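Local coordinates for EF0056 (Enterococcus faecalis, PDB 6ORI), which is of unknown function but, as an enterococcal surface protein with immunoglobulin-like domains, probably takes part in biofilm formation, at residues Val45-Glu54 against Pro138-Asp149. Sequence-based numbering, arbitrary orientation.
Sequences VLQGNTIDFE and PNGVITFEKNLD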
loop_
_atom_site.group_PDB
_atom_site.type_symbol
_atom_site.label_atom_id
_atom_site.label_comp_id
_atom_site.label_asym_id
_atom_site.label_seq_id
_atom_site.Cartn_x
_atom_site.Cartn_y
_atom_site.Cartn_z
ATOM N N VAL A 45 7.850 -11.310 19.005
ATOM C CA VAL A 45 7.090 -10.067 19.105
ATOM C C VAL A 45 5.826 -10.293 19.920
ATOM O O VAL A 45 5.381 -9.419 20.657
ATOM C CB VAL A 45 6.729 -9.499 17.702
ATOM C CG1 VAL A 45 5.779 -8.318 17.793
ATOM C CG2 VAL A 45 7.988 -9.082 16.964
ATOM N N LEU A 46 5.222 -11.468 19.791
ATOM C CA LEU A 46 3.979 -11.756 20.487
ATOM C C LEU A 46 4.128 -11.756 22.010
ATOM O O LEU A 46 3.168 -11.513 22.750
ATOM C CB LEU A 46 3.419 -13.108 20.054
ATOM C CG LEU A 46 2.849 -13.135 18.638
ATOM C CD1 LEU A 46 2.647 -14.575 18.173
ATOM C CD2 LEU A 46 1.549 -12.351 18.566
ATOM N N GLN A 47 5.341 -12.031 22.496
ATOM C CA GLN A 47 5.608 -12.071 23.936
ATOM C C GLN A 47 6.107 -10.722 24.452
ATOM O O GLN A 47 6.593 -10.598 25.587
ATOM C CB GLN A 47 6.625 -13.155 24.287
ATOM C CG GLN A 47 6.038 -14.547 24.455
ATOM C CD GLN A 47 6.429 -15.439 23.328
ATOM O OE1 GLN A 47 6.010 -15.225 22.202
ATOM N NE2 GLN A 47 7.269 -16.430 23.608
ATOM N N GLY A 48 5.983 -9.704 23.604
ATOM C CA GLY A 48 6.202 -8.315 24.007
ATOM C C GLY A 48 4.997 -7.446 23.667
ATOM O O GLY A 48 3.960 -7.946 23.206
ATOM N N ASN A 49 5.120 -6.138 23.920
ATOM C CA ASN A 49 3.998 -5.216 23.775
ATOM C C ASN A 49 4.271 -4.092 22.794
ATOM O O ASN A 49 3.699 -3.003 22.910
ATOM C CB ASN A 49 3.582 -4.613 25.116
ATOM C CG ASN A 49 4.590 -3.640 25.654
ATOM O OD1 ASN A 49 5.803 -3.813 25.514
ATOM N ND2 ASN A 49 4.094 -2.597 26.270
ATOM N N THR A 50 5.146 -4.338 21.834
ATOM C CA THR A 50 5.500 -3.308 20.859
ATOM C C THR A 50 5.464 -3.796 19.414
ATOM O O THR A 50 5.753 -4.949 19.106
ATOM C CB THR A 50 6.903 -2.713 21.153
ATOM O OG1 THR A 50 7.877 -3.764 21.213
ATOM C CG2 THR A 50 6.890 -1.935 22.446
ATOM N N ILE A 51 5.129 -2.868 18.527
ATOM C CA ILE A 51 5.331 -3.076 17.091
ATOM C C ILE A 51 6.256 -1.979 16.581
ATOM O O ILE A 51 5.941 -0.793 16.711
ATOM C CB ILE A 51 4.001 -3.053 16.321
ATOM C CG1 ILE A 51 3.116 -4.226 16.738
ATOM C CG2 ILE A 51 4.238 -3.041 14.791
ATOM C CD1 ILE A 51 1.716 -4.174 16.164
ATOM N N ASP A 52 7.383 -2.369 15.996
ATOM C CA ASP A 52 8.318 -1.430 15.410
ATOM C C ASP A 52 7.857 -1.071 14.001
ATOM O O ASP A 52 7.286 -1.925 13.294
ATOM C CB ASP A 52 9.731 -2.032 15.330
ATOM C CG ASP A 52 10.402 -2.200 16.688
ATOM O OD1 ASP A 52 9.865 -1.755 17.729
ATOM O OD2 ASP A 52 11.510 -2.774 16.683
ATOM N N PHE A 53 8.162 0.149 13.563
ATOM C CA PHE A 53 7.775 0.592 12.218
ATOM C C PHE A 53 8.665 1.726 11.749
ATOM O O PHE A 53 9.367 2.336 12.546
ATOM C CB PHE A 53 6.283 1.010 12.129
ATOM C CG PHE A 53 5.943 2.298 12.874
ATOM C CD1 PHE A 53 6.009 3.537 12.261
ATOM C CD2 PHE A 53 5.561 2.241 14.201
ATOM C CE1 PHE A 53 5.686 4.686 12.967
ATOM C CE2 PHE A 53 5.217 3.382 14.900
ATOM C CZ PHE A 53 5.293 4.600 14.296
ATOM N N GLU A 54 8.589 2.020 10.458
ATOM C CA GLU A 54 9.150 3.230 9.876
ATOM C C GLU A 54 8.073 3.876 9.024
ATOM O O GLU A 54 7.116 3.208 8.573
ATOM C CB GLU A 54 10.349 2.933 8.972
ATOM C CG GLU A 54 11.474 2.245 9.685
ATOM C CD GLU A 54 12.707 2.044 8.821
ATOM O OE1 GLU A 54 12.591 1.767 7.599
ATOM O OE2 GLU A 54 13.803 2.142 9.382
ATOM N N PRO A 138 12.601 7.033 11.156
ATOM C CA PRO A 138 12.964 5.729 11.716
ATOM C C PRO A 138 12.495 5.502 13.158
ATOM O O PRO A 138 12.015 6.431 13.823
ATOM C CB PRO A 138 14.485 5.777 11.650
ATOM C CG PRO A 138 14.799 7.192 11.970
ATOM C CD PRO A 138 13.722 7.981 11.268
ATOM N N ASN A 139 12.619 4.269 13.634
ATOM C CA ASN A 139 12.499 3.949 15.060
ATOM C C ASN A 139 11.097 4.204 15.579
ATOM O O ASN A 139 10.889 4.638 16.715
ATOM C CB ASN A 139 13.553 4.696 15.893
ATOM C CG ASN A 139 14.936 4.365 15.451
ATOM O OD1 ASN A 139 15.257 3.205 15.226
ATOM N ND2 ASN A 139 15.753 5.380 15.287
ATOM N N GLY A 140 10.114 3.946 14.745
ATOM C CA GLY A 140 8.732 4.010 15.182
ATOM C C GLY A 140 8.415 2.864 16.104
ATOM O O GLY A 140 8.854 1.748 15.887
ATOM N N VAL A 141 7.629 3.142 17.131
ATOM C CA VAL A 141 7.195 2.125 18.081
ATOM C C VAL A 141 5.750 2.398 18.458
ATOM O O VAL A 141 5.414 3.497 18.906
ATOM C CB VAL A 141 8.061 2.090 19.381
ATOM C CG1 VAL A 141 7.551 1.005 20.307
ATOM C CG2 VAL A 141 9.517 1.845 19.075
ATOM N N ILE A 142 4.895 1.407 18.237
ATOM C CA ILE A 142 3.564 1.370 18.838
ATOM C C ILE A 142 3.671 0.570 20.117
ATOM O O ILE A 142 4.065 -0.587 20.099
ATOM C CB ILE A 142 2.530 0.696 17.930
ATOM C CG1 ILE A 142 2.447 1.367 16.539
ATOM C CG2 ILE A 142 1.145 0.722 18.613
ATOM C CD1 ILE A 142 1.658 0.549 15.511
ATOM N N THR A 143 3.318 1.184 21.232
ATOM C CA THR A 143 3.386 0.540 22.543
ATOM C C THR A 143 1.977 0.242 23.034
ATOM O O THR A 143 1.145 1.137 23.097
ATOM C CB THR A 143 4.098 1.461 23.550
ATOM O OG1 THR A 143 5.435 1.701 23.125
ATOM C CG2 THR A 143 4.148 0.837 24.936
ATOM N N PHE A 144 1.752 -0.999 23.460
ATOM C CA PHE A 144 0.433 -1.479 23.881
ATOM C C PHE A 144 0.325 -1.637 25.391
ATOM O O PHE A 144 1.326 -1.795 26.075
ATOM C CB PHE A 144 0.111 -2.825 23.188
ATOM C CG PHE A 144 -0.101 -2.730 21.685
ATOM C CD1 PHE A 144 0.967 -2.818 20.825
ATOM C CD2 PHE A 144 -1.357 -2.538 21.153
ATOM C CE1 PHE A 144 0.768 -2.718 19.439
ATOM C CE2 PHE A 144 -1.557 -2.462 19.791
ATOM C CZ PHE A 144 -0.476 -2.530 18.931
ATOM N N GLU A 145 -0.911 -1.624 25.889
ATOM C CA GLU A 145 -1.203 -1.814 27.315
ATOM C C GLU A 145 -0.924 -3.215 27.808
ATOM O O GLU A 145 -0.713 -3.429 29.006
ATOM C CB GLU A 145 -2.684 -1.547 27.574
ATOM C CG GLU A 145 -3.109 -0.126 27.326
ATOM C CD GLU A 145 -4.614 0.052 27.445
ATOM O OE1 GLU A 145 -5.363 -0.932 27.221
ATOM O OE2 GLU A 145 -5.051 1.178 27.754
ATOM N N LYS A 146 -0.979 -4.164 26.882
ATOM C CA LYS A 146 -0.800 -5.589 27.172
ATOM C C LYS A 146 0.117 -6.157 26.121
ATOM O O LYS A 146 0.285 -5.586 25.041
ATOM C CB LYS A 146 -2.129 -6.358 27.030
ATOM C CG LYS A 146 -3.241 -5.946 27.939
ATOM C CD LYS A 146 -4.521 -6.707 27.539
ATOM C CE LYS A 146 -5.725 -6.279 28.360
ATOM N NZ LYS A 146 -5.588 -6.670 29.788
ATOM N N ASN A 147 0.678 -7.322 26.384
ATOM C CA ASN A 147 1.440 -7.999 25.368
ATOM C C ASN A 147 0.559 -8.479 24.205
ATOM O O ASN A 147 -0.638 -8.716 24.377
ATOM C CB ASN A 147 2.187 -9.178 25.967
ATOM C CG ASN A 147 3.315 -8.738 26.877
ATOM O OD1 ASN A 147 3.933 -7.696 26.665
ATOM N ND2 ASN A 147 3.602 -9.536 27.891
ATOM N N LEU A 148 1.169 -8.620 23.036
ATOM C CA LEU A 148 0.410 -8.893 21.836
ATOM C C LEU A 148 -0.214 -10.281 21.848
ATOM O O LEU A 148 -1.298 -10.446 21.293
ATOM C CB LEU A 148 1.292 -8.658 20.621
ATOM C CG LEU A 148 1.416 -7.149 20.373
ATOM C CD1 LEU A 148 2.683 -6.811 19.616
ATOM C CD2 LEU A 148 0.197 -6.628 19.627
ATOM N N ASP A 149 0.420 -11.258 22.501
ATOM C CA ASP A 149 -0.187 -12.587 22.629
ATOM C C ASP A 149 -1.519 -12.514 23.368
ATOM O O ASP A 149 -2.496 -13.146 22.951
ATOM C CB ASP A 149 0.749 -13.633 23.263
ATOM C CG ASP A 149 1.333 -13.236 24.636
ATOM O OD1 ASP A 149 0.994 -12.197 25.240
ATOM O OD2 ASP A 149 2.176 -14.023 25.139
HETATM O O HOH W 1 5.761 -6.248 27.933
HETATM O O HOH W 2 13.846 2.150 12.057
#
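Ile-51 and Ile-142 face each other as a hydrogen-bonded antiparallel pair: Ile-51 N reaches Ile-142 O at 3.0 Å, and Ile-142 N returns to Ile-51 O. Phe-53 and Gly-140 form the next hydrogen-bonded pair, less regularly, the bond from Gly-140 N to Phe-53 O being bent and weak. At the other end Asn-49 grips Phe-144 twice. Its backbone O accepts from Phe-144 N; chi1 of 70° places CG between N and C, from where the amide, nearly coplanar with its acceptor, donates through ND2 to Phe-144 O at 2.9 Å. Beyond the strands, Leu-148 N and Asp-149 N donate hydrogen bonds to Gly-48 O and Leu-46 O, tying the start of helix 148-155 to the 3-10 segment and loop that lead into strand 50-59. That strand pairs with 31-38 on its other edge, and 135-144 with 82-87, within the antiparallel sheet of an immunoglobulin-like domain. On the buried face, Gly-140 has no side chain, which lets the Phe-53 ring lie flat over its CA, 3.5 Å from the ring centroid in a CH-pi contact; Phe-36 meets the same ring. Ile-51 CD1 touches Phe-144 CE1 at 3.7 Å, and its CG1 meets Leu-148 CD1. On the opposite face Thr-50 CG2 packs against Val-141 CG1. Two waters add links: one donates to Asn-147 OD1 and weakly to Asn-49 OD1, the other joins Glu-54 OE2 to Asn-139 N, while Glu-54 OE1 is hydrogen-bonded to Tyr-56 OH.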